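Cell cycle serine/threonine-protein kinase CDC5/MSD2 (PDB 6MF4) phosphorylates serine and threonine residues of proteins to drive mitotic exit in budding yeast, this chain being its polo-box domain. Local coordinates at residues 138-143 / 195-200; 122-127 / 165-170; 211-214 / 218-221; 102-105 / 110-113. All coordinates share one frame; numbering follows the deposited sequence.

Interaction 1 (138-143 / 195-200); sequences EFWYIS and KDDVFL. With ZN (zinc ion), chain C.
Trp140 and Ile142, neighbours on one face of strand 138-145 in the antiparallel sheet of polo box 1, reach across to Asp197 and Phe199 in the loop that leads into strand 200-205. Even the closest CA atoms, those of Ile142 and Phe199, stay 9.0 Å apart, and side chains span the interval. The tight part lies inside. Ile142 CD1 sits over one face of the Phe199 ring, 3.6 Å from Phe199 CG and displaced toward the rim, a CH-pi contact; Trp150 meets the same ring edge-to-face. The indole N-H is spent on the carboxylate: Trp140 NE1 to Asp197 OD2 is 2.8 Å, with the N-H...O angle at 156° and the oxygen tilted from the ring plane. OD2 receives this proton on its anti lone pair, and His194 ND1 also bonds to OD2, which would probably polarise that imidazole. A phenylalanine in place of Trp140 would probably leave Asp197 OD2 without its indole donor and the carboxylate less firmly turned toward His194. By contrast, the contact loosens toward its outer end, where Asp197 is only partly buried. On the strand side this end carries the zinc, coordinated by His154, His194 and Glu138, the last through OE1 at 2.0 Å from the metal.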
loop_
_atom_site.group_PDB
_atom_site.type_symbol
_atom_site.label_atom_id
_atom_site.label_comp_id
_atom_site.label_asym_id
_atom_site.label_seq_id
_atom_site.Cartn_x
_atom_site.Cartn_y
_atom_site.Cartn_z
ATOM N N GLU A 138 3.208 19.991 -7.837
ATOM C CA GLU A 138 3.973 19.693 -6.626
ATOM C C GLU A 138 4.470 18.252 -6.613
ATOM O O GLU A 138 3.826 17.361 -7.170
ATOM C CB GLU A 138 3.126 19.945 -5.376
ATOM C CG GLU A 138 2.542 21.347 -5.284
ATOM C CD GLU A 138 2.261 21.767 -3.856
ATOM O OE1 GLU A 138 1.864 20.905 -3.044
ATOM O OE2 GLU A 138 2.442 22.963 -3.540
ATOM N N PHE A 139 5.614 18.025 -5.974
ATOM C CA PHE A 139 6.072 16.663 -5.729
ATOM C C PHE A 139 6.853 16.574 -4.427
ATOM O O PHE A 139 7.371 17.573 -3.922
ATOM C CB PHE A 139 6.914 16.139 -6.909
ATOM C CG PHE A 139 8.282 16.758 -7.031
ATOM C CD1 PHE A 139 8.473 17.916 -7.769
ATOM C CD2 PHE A 139 9.386 16.159 -6.441
ATOM C CE1 PHE A 139 9.737 18.474 -7.904
ATOM C CE2 PHE A 139 10.649 16.713 -6.570
ATOM C CZ PHE A 139 10.822 17.880 -7.295
ATOM N N TRP A 140 6.889 15.361 -3.881
ATOM C CA TRP A 140 7.733 15.015 -2.747
ATOM C C TRP A 140 8.940 14.221 -3.212
ATOM O O TRP A 140 8.800 13.308 -4.021
ATOM C CB TRP A 140 6.980 14.164 -1.722
ATOM C CG TRP A 140 5.835 14.815 -1.046
ATOM C CD1 TRP A 140 4.512 14.660 -1.342
ATOM C CD2 TRP A 140 5.896 15.709 0.068
ATOM N NE1 TRP A 140 3.745 15.405 -0.482
ATOM C CE2 TRP A 140 4.570 16.063 0.393
ATOM C CE3 TRP A 140 6.942 16.247 0.826
ATOM C CZ2 TRP A 140 4.262 16.929 1.438
ATOM C CZ3 TRP A 140 6.633 17.107 1.869
ATOM C CH2 TRP A 140 5.305 17.438 2.166
ATOM N N TYR A 141 10.115 14.565 -2.695
ATOM C CA TYR A 141 11.287 13.703 -2.810
ATOM C C TYR A 141 11.485 12.991 -1.480
ATOM O O TYR A 141 11.688 13.632 -0.448
ATOM C CB TYR A 141 12.536 14.494 -3.188
ATOM C CG TYR A 141 13.781 13.633 -3.236
ATOM C CD1 TYR A 141 13.888 12.588 -4.141
ATOM C CD2 TYR A 141 14.846 13.865 -2.377
ATOM C CE1 TYR A 141 15.022 11.794 -4.188
ATOM C CE2 TYR A 141 15.984 13.081 -2.418
ATOM C CZ TYR A 141 16.065 12.049 -3.325
ATOM O OH TYR A 141 17.193 11.262 -3.372
ATOM N N ILE A 142 11.403 11.665 -1.512
ATOM C CA ILE A 142 11.440 10.853 -0.304
ATOM C C ILE A 142 12.720 10.030 -0.258
ATOM O O ILE A 142 13.011 9.263 -1.174
ATOM C CB ILE A 142 10.225 9.921 -0.223
ATOM C CG1 ILE A 142 8.934 10.738 -0.290
ATOM C CG2 ILE A 142 10.255 9.120 1.067
ATOM C CD1 ILE A 142 7.730 9.949 -0.698
ATOM N N SER A 143 13.478 10.196 0.821
ATOM C CA SER A 143 14.763 9.528 0.975
ATOM C C SER A 143 14.911 8.962 2.378
ATOM O O SER A 143 14.048 9.166 3.232
ATOM C CB SER A 143 15.898 10.501 0.679
ATOM O OG SER A 143 15.796 11.638 1.514
ATOM N N LYS A 195 -2.278 16.188 4.174
ATOM C CA LYS A 195 -2.401 15.404 5.398
ATOM C C LYS A 195 -2.759 13.944 5.119
ATOM O O LYS A 195 -2.490 13.076 5.948
ATOM C CB LYS A 195 -3.428 16.038 6.337
ATOM C CG LYS A 195 -4.876 15.796 5.979
ATOM C CD LYS A 195 -5.762 16.616 6.895
ATOM C CE LYS A 195 -7.231 16.327 6.686
ATOM N NZ LYS A 195 -8.072 17.312 7.425
ATOM N N ASP A 196 -3.328 13.674 3.947
ATOM C CA ASP A 196 -3.686 12.310 3.556
ATOM C C ASP A 196 -2.717 11.740 2.520
ATOM O O ASP A 196 -3.007 10.724 1.890
ATOM C CB ASP A 196 -5.114 12.267 3.004
ATOM C CG ASP A 196 -6.168 12.450 4.086
ATOM O OD1 ASP A 196 -5.985 11.911 5.198
ATOM O OD2 ASP A 196 -7.183 13.127 3.821
ATOM N N ASP A 197 -1.567 12.382 2.350
ATOM C CA ASP A 197 -0.598 11.934 1.355
ATOM C C ASP A 197 -0.019 10.580 1.750
ATOM O O ASP A 197 0.216 10.311 2.924
ATOM C CB ASP A 197 0.525 12.961 1.177
ATOM C CG ASP A 197 0.093 14.172 0.360
ATOM O OD1 ASP A 197 -1.121 14.316 0.092
ATOM O OD2 ASP A 197 0.969 14.984 -0.009
ATOM N N VAL A 198 0.218 9.749 0.743
ATOM C CA VAL A 198 0.677 8.378 0.926
ATOM C C VAL A 198 1.658 8.017 -0.179
ATOM O O VAL A 198 1.513 8.489 -1.307
ATOM C CB VAL A 198 -0.514 7.392 0.903
ATOM C CG1 VAL A 198 -0.042 5.947 0.885
ATOM C CG2 VAL A 198 -1.434 7.631 2.089
ATOM N N PHE A 199 2.656 7.194 0.144
ATOM C CA PHE A 199 3.533 6.628 -0.875
ATOM C C PHE A 199 3.747 5.141 -0.614
ATOM O O PHE A 199 3.404 4.623 0.455
ATOM C CB PHE A 199 4.878 7.368 -0.929
ATOM C CG PHE A 199 5.800 7.066 0.220
ATOM C CD1 PHE A 199 5.576 7.614 1.470
ATOM C CD2 PHE A 199 6.911 6.258 0.039
ATOM C CE1 PHE A 199 6.433 7.345 2.527
ATOM C CE2 PHE A 199 7.770 5.987 1.088
ATOM C CZ PHE A 199 7.527 6.529 2.334
ATOM N N LEU A 200 4.308 4.464 -1.608
ATOM C CA LEU A 200 4.564 3.033 -1.528
ATOM C C LEU A 200 5.910 2.768 -0.867
ATOM O O LEU A 200 6.945 3.175 -1.382
ATOM C CB LEU A 200 4.534 2.417 -2.925
ATOM C CG LEU A 200 4.822 0.922 -3.034
ATOM C CD1 LEU A 200 3.717 0.139 -2.357
ATOM C CD2 LEU A 200 4.960 0.524 -4.497
HETATM ZN ZN ZN C . 2.200 21.416 -1.165
#

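Interaction 2 (122-127 / 165-170); sequences VLFNNG and SRHLEV
Phe124 follows Val122 and Leu123 of strand 120-123 beside helix 165-178, its CA 8.4 Å from that of His167, and opens a type I beta turn closed by the bond from Gly127 N to Phe124 O. No hydrogen bond joins this segment directly to the helix; side chains do the work. The phenyl ring of Phe124 is held between two partners. His167 presents its imidazole edge to one face in an edge-to-face pair, the planes 66° apart and the centroids 5.2 Å, with CD2 above the ring centre. Val122 CG1, two residues earlier in the chain, lies over the opposite face, 3.7 Å above the plane. At the leading end of the ring, Phe124 CZ approaches His167 O to 3.6 Å, the oxygen lying in the ring plane. Val170, one helical turn on, has CG1 opposite its backbone N (chi1 171°), which places that methyl 4.0 Å from both Phe124 CE1 and Val122 CG1. With only an alanine at Phe124, a gap is likely to open between Val122 and His167, leaving the imidazole without the ring its edge rests on and less constrained. Farther out, one water spans the turn and the helix: it accepts from Asn126 ND2 at 3.0 Å and lies 2.9 Å from His167 NE2, in the plane of the imidazole. Val122 goes on to touch Val171 and Phe174, so the contact extends along the helix. This is the polo-box fold, in which a helix following the six-stranded antiparallel sheet packs across it.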
loop_
_atom_site.group_PDB
_atom_site.type_symbol
_atom_site.label_atom_id
_atom_site.label_comp_id
_atom_site.label_asym_id
_atom_site.label_seq_id
_atom_site.Cartn_x
_atom_site.Cartn_y
_atom_site.Cartn_z
ATOM N N VAL A 122 7.384 7.157 -8.420
ATOM C CA VAL A 122 8.465 6.361 -8.977
ATOM C C VAL A 122 9.376 5.971 -7.830
ATOM O O VAL A 122 9.883 6.828 -7.106
ATOM C CB VAL A 122 9.263 7.107 -10.056
ATOM C CG1 VAL A 122 10.398 6.229 -10.581
ATOM C CG2 VAL A 122 8.349 7.525 -11.200
ATOM N N LEU A 123 9.532 4.665 -7.657
ATOM C CA LEU A 123 10.436 4.099 -6.676
ATOM C C LEU A 123 11.737 3.779 -7.396
ATOM O O LEU A 123 11.804 2.851 -8.203
ATOM C CB LEU A 123 9.817 2.852 -6.038
ATOM C CG LEU A 123 10.640 2.060 -5.021
ATOM C CD1 LEU A 123 11.213 2.960 -3.942
ATOM C CD2 LEU A 123 9.764 0.980 -4.402
ATOM N N PHE A 124 12.761 4.579 -7.128
ATOM C CA PHE A 124 14.030 4.445 -7.826
ATOM C C PHE A 124 14.843 3.290 -7.253
ATOM O O PHE A 124 14.555 2.792 -6.166
ATOM C CB PHE A 124 14.804 5.756 -7.745
ATOM C CG PHE A 124 14.156 6.868 -8.509
ATOM C CD1 PHE A 124 14.461 7.076 -9.842
ATOM C CD2 PHE A 124 13.221 7.688 -7.904
ATOM C CE1 PHE A 124 13.853 8.093 -10.556
ATOM C CE2 PHE A 124 12.611 8.707 -8.611
ATOM C CZ PHE A 124 12.925 8.909 -9.936
ATOM N N ASN A 125 15.859 2.864 -7.993
ATOM C CA ASN A 125 16.594 1.657 -7.640
ATOM C C ASN A 125 17.428 1.809 -6.369
ATOM O O ASN A 125 17.772 0.816 -5.734
ATOM C CB ASN A 125 17.481 1.232 -8.814
ATOM C CG ASN A 125 16.673 0.722 -9.996
ATOM O OD1 ASN A 125 15.556 0.236 -9.831
ATOM N ND2 ASN A 125 17.235 0.833 -11.193
ATOM N N ASN A 126 17.740 3.044 -5.987
ATOM C CA ASN A 126 18.485 3.287 -4.752
ATOM C C ASN A 126 17.556 3.420 -3.544
ATOM O O ASN A 126 17.999 3.718 -2.437
ATOM C CB ASN A 126 19.362 4.535 -4.884
ATOM C CG ASN A 126 18.559 5.824 -4.935
ATOM O OD1 ASN A 126 17.334 5.813 -5.091
ATOM N ND2 ASN A 126 19.256 6.950 -4.819
ATOM N N GLY A 127 16.264 3.207 -3.769
ATOM C CA GLY A 127 15.298 3.163 -2.688
ATOM C C GLY A 127 14.592 4.477 -2.411
ATOM O O GLY A 127 13.700 4.526 -1.564
ATOM N N SER A 165 16.874 16.707 -11.323
ATOM C CA SER A 165 16.446 16.878 -12.703
ATOM C C SER A 165 16.258 15.541 -13.421
ATOM O O SER A 165 15.240 15.338 -14.084
ATOM C CB SER A 165 17.444 17.744 -13.475
ATOM O OG SER A 165 16.994 17.943 -14.804
ATOM N N ARG A 166 17.210 14.621 -13.288
ATOM C CA ARG A 166 17.095 13.365 -14.018
ATOM C C ARG A 166 15.959 12.519 -13.437
ATOM O O ARG A 166 15.295 11.781 -14.168
ATOM C CB ARG A 166 18.421 12.589 -14.018
ATOM C CG ARG A 166 18.938 12.144 -12.672
ATOM C CD ARG A 166 20.065 11.118 -12.839
ATOM N NE ARG A 166 21.196 11.612 -13.632
ATOM C CZ ARG A 166 22.294 12.174 -13.125
ATOM N NH1 ARG A 166 22.430 12.335 -11.816
ATOM N NH2 ARG A 166 23.267 12.578 -13.933
ATOM N N HIS A 167 15.719 12.642 -12.134
ATOM C CA HIS A 167 14.615 11.929 -11.497
ATOM C C HIS A 167 13.291 12.356 -12.124
ATOM O O HIS A 167 12.422 11.527 -12.388
ATOM C CB HIS A 167 14.569 12.191 -9.987
ATOM C CG HIS A 167 15.854 11.903 -9.274
ATOM N ND1 HIS A 167 17.005 12.626 -9.493
ATOM C CD2 HIS A 167 16.162 10.977 -8.336
ATOM C CE1 HIS A 167 17.972 12.156 -8.724
ATOM N NE2 HIS A 167 17.486 11.156 -8.010
ATOM N N LEU A 168 13.130 13.654 -12.355
ATOM C CA LEU A 168 11.864 14.157 -12.868
ATOM C C LEU A 168 11.676 13.844 -14.353
ATOM O O LEU A 168 10.547 13.806 -14.835
ATOM C CB LEU A 168 11.753 15.659 -12.614
ATOM C CG LEU A 168 11.541 16.009 -11.137
ATOM C CD1 LEU A 168 11.774 17.485 -10.923
ATOM C CD2 LEU A 168 10.148 15.616 -10.670
ATOM N N GLU A 169 12.769 13.609 -15.077
ATOM C CA GLU A 169 12.661 13.128 -16.455
ATOM C C GLU A 169 12.083 11.712 -16.475
ATOM O O GLU A 169 11.268 11.376 -17.334
ATOM C CB GLU A 169 14.023 13.146 -17.155
ATOM C CG GLU A 169 14.590 14.538 -17.378
ATOM C CD GLU A 169 13.682 15.415 -18.223
ATOM O OE1 GLU A 169 13.300 14.991 -19.334
ATOM O OE2 GLU A 169 13.342 16.527 -17.769
ATOM N N VAL A 170 12.515 10.885 -15.529
ATOM C CA VAL A 170 11.967 9.541 -15.391
ATOM C C VAL A 170 10.505 9.628 -14.961
ATOM O O VAL A 170 9.656 8.893 -15.464
ATOM C CB VAL A 170 12.771 8.704 -14.373
ATOM C CG1 VAL A 170 12.072 7.374 -14.066
ATOM C CG2 VAL A 170 14.167 8.447 -14.900
HETATM O O HOH W 1 18.006 9.565 -5.600
#

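Interaction 3 (211-214 / 218-221); sequences MFEL and TFQF
Phe212 and Gln220 exchange both backbone bonds of an antiparallel hydrogen-bonded pair, Phe212 N to Gln220 O at 2.8 Å being nearly straight (173°) and Gln220 N to Phe212 O 2.9 Å. Leu214 N adds a third, 2.9 Å to Thr218 O. A water donates to both Leu214 O and Thr218 O, and its oxygen rests over the centre of the Phe219 ring. These bonds build the hairpin of strands 209-214 and 219-223, inside the antiparallel sheet of polo box 2. On one face of it Met211 runs fully extended, CG opposite the backbone N (chi1 173°), alongside Phe221. Its CG is 3.7 Å from Phe221 CE2, its sulfur makes an oblique Met-aromatic contact with that ring, and its CE goes on to Phe219 CD2 at 3.8 Å. Glu213 also crosses Phe219, Glu213 CG lying 3.5 Å from Phe219 CE2. The Glu213 carboxylate is 23° from the plane of that ring, and its OE2 forms a salt bridge to Arg202. Helices 56-82 and 269-283 cover this face. On the other, Phe212 and Gln220 lie side by side; Gln220 OE1 accepts a hydrogen bond from Val99 N, while the Phe212 ring meets Trp102 edge-to-face.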
loop_
_atom_site.group_PDB
_atom_site.type_symbol
_atom_site.label_atom_id
_atom_site.label_comp_id
_atom_site.label_asym_id
_atom_site.label_seq_id
_atom_site.Cartn_x
_atom_site.Cartn_y
_atom_site.Cartn_z
ATOM N N MET A 211 1.844 -7.681 -3.464
ATOM C CA MET A 211 1.550 -7.091 -2.168
ATOM C C MET A 211 2.155 -5.697 -2.078
ATOM O O MET A 211 3.350 -5.526 -2.302
ATOM C CB MET A 211 2.099 -7.996 -1.063
ATOM C CG MET A 211 2.017 -7.459 0.356
ATOM S SD MET A 211 2.666 -8.692 1.514
ATOM C CE MET A 211 2.440 -7.850 3.072
ATOM N N PHE A 212 1.317 -4.712 -1.765
ATOM C CA PHE A 212 1.749 -3.326 -1.618
ATOM C C PHE A 212 1.625 -2.890 -0.166
ATOM O O PHE A 212 0.586 -3.086 0.467
ATOM C CB PHE A 212 0.925 -2.390 -2.507
ATOM C CG PHE A 212 0.976 -2.728 -3.971
ATOM C CD1 PHE A 212 2.122 -2.493 -4.711
ATOM C CD2 PHE A 212 -0.128 -3.266 -4.611
ATOM C CE1 PHE A 212 2.168 -2.798 -6.059
ATOM C CE2 PHE A 212 -0.087 -3.567 -5.961
ATOM C CZ PHE A 212 1.060 -3.328 -6.686
ATOM N N GLU A 213 2.692 -2.292 0.352
ATOM C CA GLU A 213 2.718 -1.762 1.710
ATOM C C GLU A 213 2.796 -0.238 1.641
ATOM O O GLU A 213 3.838 0.322 1.308
ATOM C CB GLU A 213 3.898 -2.354 2.488
ATOM C CG GLU A 213 3.872 -3.876 2.518
ATOM C CD GLU A 213 5.093 -4.496 3.171
ATOM O OE1 GLU A 213 5.360 -4.212 4.359
ATOM O OE2 GLU A 213 5.780 -5.285 2.491
ATOM N N LEU A 214 1.674 0.421 1.921
ATOM C CA LEU A 214 1.578 1.877 1.811
ATOM C C LEU A 214 1.950 2.559 3.117
ATOM O O LEU A 214 1.864 1.963 4.191
ATOM C CB LEU A 214 0.168 2.292 1.394
ATOM C CG LEU A 214 -0.349 1.696 0.082
ATOM C CD1 LEU A 214 -1.745 2.212 -0.222
ATOM C CD2 LEU A 214 0.598 1.999 -1.072
ATOM N N THR A 218 -1.733 0.837 5.272
ATOM C CA THR A 218 -2.633 0.031 4.459
ATOM C C THR A 218 -1.852 -0.992 3.641
ATOM O O THR A 218 -0.775 -0.697 3.119
ATOM C CB THR A 218 -3.479 0.920 3.523
ATOM O OG1 THR A 218 -4.408 1.676 4.308
ATOM C CG2 THR A 218 -4.255 0.091 2.501
ATOM N N PHE A 219 -2.400 -2.201 3.557
ATOM C CA PHE A 219 -1.839 -3.264 2.732
ATOM C C PHE A 219 -2.801 -3.590 1.608
ATOM O O PHE A 219 -3.992 -3.765 1.847
ATOM C CB PHE A 219 -1.566 -4.519 3.564
ATOM C CG PHE A 219 -0.503 -4.338 4.609
ATOM C CD1 PHE A 219 -0.813 -3.809 5.851
ATOM C CD2 PHE A 219 0.807 -4.700 4.351
ATOM C CE1 PHE A 219 0.167 -3.650 6.813
ATOM C CE2 PHE A 219 1.789 -4.541 5.312
ATOM C CZ PHE A 219 1.468 -4.013 6.541
ATOM N N GLN A 220 -2.288 -3.663 0.384
ATOM C CA GLN A 220 -3.111 -4.020 -0.762
ATOM C C GLN A 220 -2.595 -5.298 -1.398
ATOM O O GLN A 220 -1.386 -5.486 -1.544
ATOM C CB GLN A 220 -3.135 -2.891 -1.789
ATOM C CG GLN A 220 -4.029 -3.175 -2.975
ATOM C CD GLN A 220 -4.141 -1.986 -3.901
ATOM O OE1 GLN A 220 -4.018 -0.839 -3.470
ATOM N NE2 GLN A 220 -4.359 -2.252 -5.184
ATOM N N PHE A 221 -3.527 -6.167 -1.774
ATOM C CA PHE A 221 -3.201 -7.448 -2.382
ATOM C C PHE A 221 -3.956 -7.611 -3.692
ATOM O O PHE A 221 -5.186 -7.685 -3.701
ATOM C CB PHE A 221 -3.539 -8.593 -1.426
ATOM C CG PHE A 221 -2.876 -8.475 -0.085
ATOM C CD1 PHE A 221 -3.427 -7.682 0.905
ATOM C CD2 PHE A 221 -1.703 -9.158 0.186
ATOM C CE1 PHE A 221 -2.818 -7.567 2.142
ATOM C CE2 PHE A 221 -1.093 -9.047 1.419
ATOM C CZ PHE A 221 -1.651 -8.252 2.396
HETATM O O HOH W 2 1.525 -0.990 5.132
#

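Interaction 4 (102-105 / 110-113); sequences WVDY and GFSY
The Phe111 ring meets Trp102, Asp104 and the carbonyl of Val103. Its CE2 lies 3.7 Å from Trp102 CE3, the two rings meeting rim to rim with planes only 18° apart and neither over the other's face. Asp104 comes to the edge of the phenyl ring, OD1 3.5 Å from Phe111 CD2, while Val103 O stands over one face, set toward the rim. The Phe111 ring gets there because CG is opposite its backbone N (chi1 179°), which brings the phenyl close to 102-104. Backbone bonds fix the register: Val103 N to Ser112 O at 2.9 Å, and Ser112 N to Val103 O at 3.2 Å and almost straight (177°). Beside them the Trp102 and Tyr113 CA atoms come within 4.0 Å. Where the strands part, one water accepts from Tyr105 N and lies within hydrogen-bonding distance of Val103 O and Gly110 O, and a second joins Tyr105 O to Gly110 N. Polo box 2 positions the outer shell: Arg205 holds Asp104 OD2 in a salt bridge, and Tyr203 stacks on Phe111. The result is a beta hairpin at the edge of the polo box 1 sheet, built into the interface between the two boxes, the cleft that in relatives such as human Plk1 binds phosphopeptides, and probably does so here.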
loop_
_atom_site.group_PDB
_atom_site.type_symbol
_atom_site.label_atom_id
_atom_site.label_comp_id
_atom_site.label_asym_id
_atom_site.label_seq_id
_atom_site.Cartn_x
_atom_site.Cartn_y
_atom_site.Cartn_z
ATOM N N TRP A 102 0.193 0.008 -11.828
ATOM C CA TRP A 102 1.612 -0.170 -11.523
ATOM C C TRP A 102 2.328 -0.843 -12.681
ATOM O O TRP A 102 1.710 -1.521 -13.500
ATOM C CB TRP A 102 1.794 -0.976 -10.229
ATOM C CG TRP A 102 1.307 -2.383 -10.302
ATOM C CD1 TRP A 102 0.025 -2.822 -10.123
ATOM C CD2 TRP A 102 2.097 -3.548 -10.567
ATOM N NE1 TRP A 102 -0.031 -4.185 -10.266
ATOM C CE2 TRP A 102 1.228 -4.657 -10.537
ATOM C CE3 TRP A 102 3.455 -3.760 -10.826
ATOM C CZ2 TRP A 102 1.671 -5.957 -10.759
ATOM C CZ3 TRP A 102 3.893 -5.050 -11.042
ATOM C CH2 TRP A 102 3.004 -6.133 -11.008
ATOM N N VAL A 103 3.636 -0.637 -12.756
ATOM C CA VAL A 103 4.424 -1.214 -13.829
ATOM C C VAL A 103 5.850 -1.451 -13.344
ATOM O O VAL A 103 6.428 -0.623 -12.637
ATOM C CB VAL A 103 4.404 -0.311 -15.084
ATOM C CG1 VAL A 103 5.110 1.016 -14.824
ATOM C CG2 VAL A 103 5.014 -1.033 -16.276
ATOM N N ASP A 104 6.393 -2.605 -13.723
ATOM C CA ASP A 104 7.669 -3.085 -13.209
ATOM C C ASP A 104 8.610 -3.406 -14.368
ATOM O O ASP A 104 8.833 -4.569 -14.709
ATOM C CB ASP A 104 7.442 -4.316 -12.323
ATOM C CG ASP A 104 8.667 -4.705 -11.523
ATOM O OD1 ASP A 104 9.611 -3.893 -11.418
ATOM O OD2 ASP A 104 8.677 -5.831 -10.984
ATOM N N TYR A 105 9.133 -2.351 -14.982
ATOM C CA TYR A 105 10.112 -2.466 -16.050
ATOM C C TYR A 105 11.518 -2.558 -15.472
ATOM O O TYR A 105 11.769 -2.109 -14.350
ATOM C CB TYR A 105 10.029 -1.269 -16.991
ATOM C CG TYR A 105 8.760 -1.154 -17.814
ATOM C CD1 TYR A 105 8.174 -2.268 -18.406
ATOM C CD2 TYR A 105 8.169 0.083 -18.023
ATOM C CE1 TYR A 105 7.024 -2.145 -19.176
ATOM C CE2 TYR A 105 7.021 0.213 -18.784
ATOM C CZ TYR A 105 6.453 -0.900 -19.359
ATOM O OH TYR A 105 5.312 -0.756 -20.119
ATOM N N GLY A 110 13.290 2.691 -12.685
ATOM C CA GLY A 110 12.375 2.712 -11.565
ATOM C C GLY A 110 11.110 1.897 -11.712
ATOM O O GLY A 110 10.680 1.563 -12.815
ATOM N N PHE A 111 10.544 1.570 -10.556
ATOM C CA PHE A 111 9.223 0.981 -10.420
ATOM C C PHE A 111 8.246 2.137 -10.305
ATOM O O PHE A 111 8.553 3.128 -9.644
ATOM C CB PHE A 111 9.185 0.082 -9.181
ATOM C CG PHE A 111 7.858 -0.560 -8.917
ATOM C CD1 PHE A 111 6.857 0.126 -8.250
ATOM C CD2 PHE A 111 7.622 -1.870 -9.307
ATOM C CE1 PHE A 111 5.641 -0.478 -7.993
ATOM C CE2 PHE A 111 6.411 -2.476 -9.055
ATOM C CZ PHE A 111 5.416 -1.777 -8.401
ATOM N N SER A 112 7.081 2.035 -10.937
ATOM C CA SER A 112 6.137 3.143 -10.906
ATOM C C SER A 112 4.716 2.674 -10.632
ATOM O O SER A 112 4.340 1.552 -10.966
ATOM C CB SER A 112 6.201 3.920 -12.224
ATOM O OG SER A 112 5.388 5.076 -12.173
ATOM N N TYR A 113 3.942 3.555 -10.007
ATOM C CA TYR A 113 2.573 3.253 -9.622
ATOM C C TYR A 113 1.723 4.512 -9.632
ATOM O O TYR A 113 2.239 5.623 -9.490
ATOM C CB TYR A 113 2.538 2.616 -8.232
ATOM C CG TYR A 113 3.223 3.442 -7.168
ATOM C CD1 TYR A 113 4.597 3.376 -6.993
ATOM C CD2 TYR A 113 2.495 4.294 -6.341
ATOM C CE1 TYR A 113 5.230 4.133 -6.019
ATOM C CE2 TYR A 113 3.123 5.048 -5.361
ATOM C CZ TYR A 113 4.490 4.963 -5.211
ATOM O OH TYR A 113 5.122 5.706 -4.245
HETATM O O HOH W 3 8.695 0.293 -14.115
HETATM O O HOH W 4 13.103 0.333 -14.560
#

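In the fold
Interactions 1, 2 and 4 share the sheet of polo box 1, and interaction 3 belongs to that of polo box 2. Interactions 2 and 4, centres 11 Å apart, occupy neighbouring strands, Leu123 N lying 2.7 Å from Phe111 O in a probable hydrogen bond. Interaction 1 meets interaction 2 where Phe139 CZ packs on Leu168 CD1 at 3.8 Å. Leu200 ties it to the others: its N is 3.0 Å from Tyr113 OH of interaction 4, and its CD1 3.8 Å from Phe212 CB of interaction 3. Across the boxes, Phe212 CZ approaches Trp102 CD1 to 3.6 Å. The zinc held by Glu138 belongs to interaction 1; the Phe219 side chain of interaction 3 lies about 13 Å from a different bound zinc.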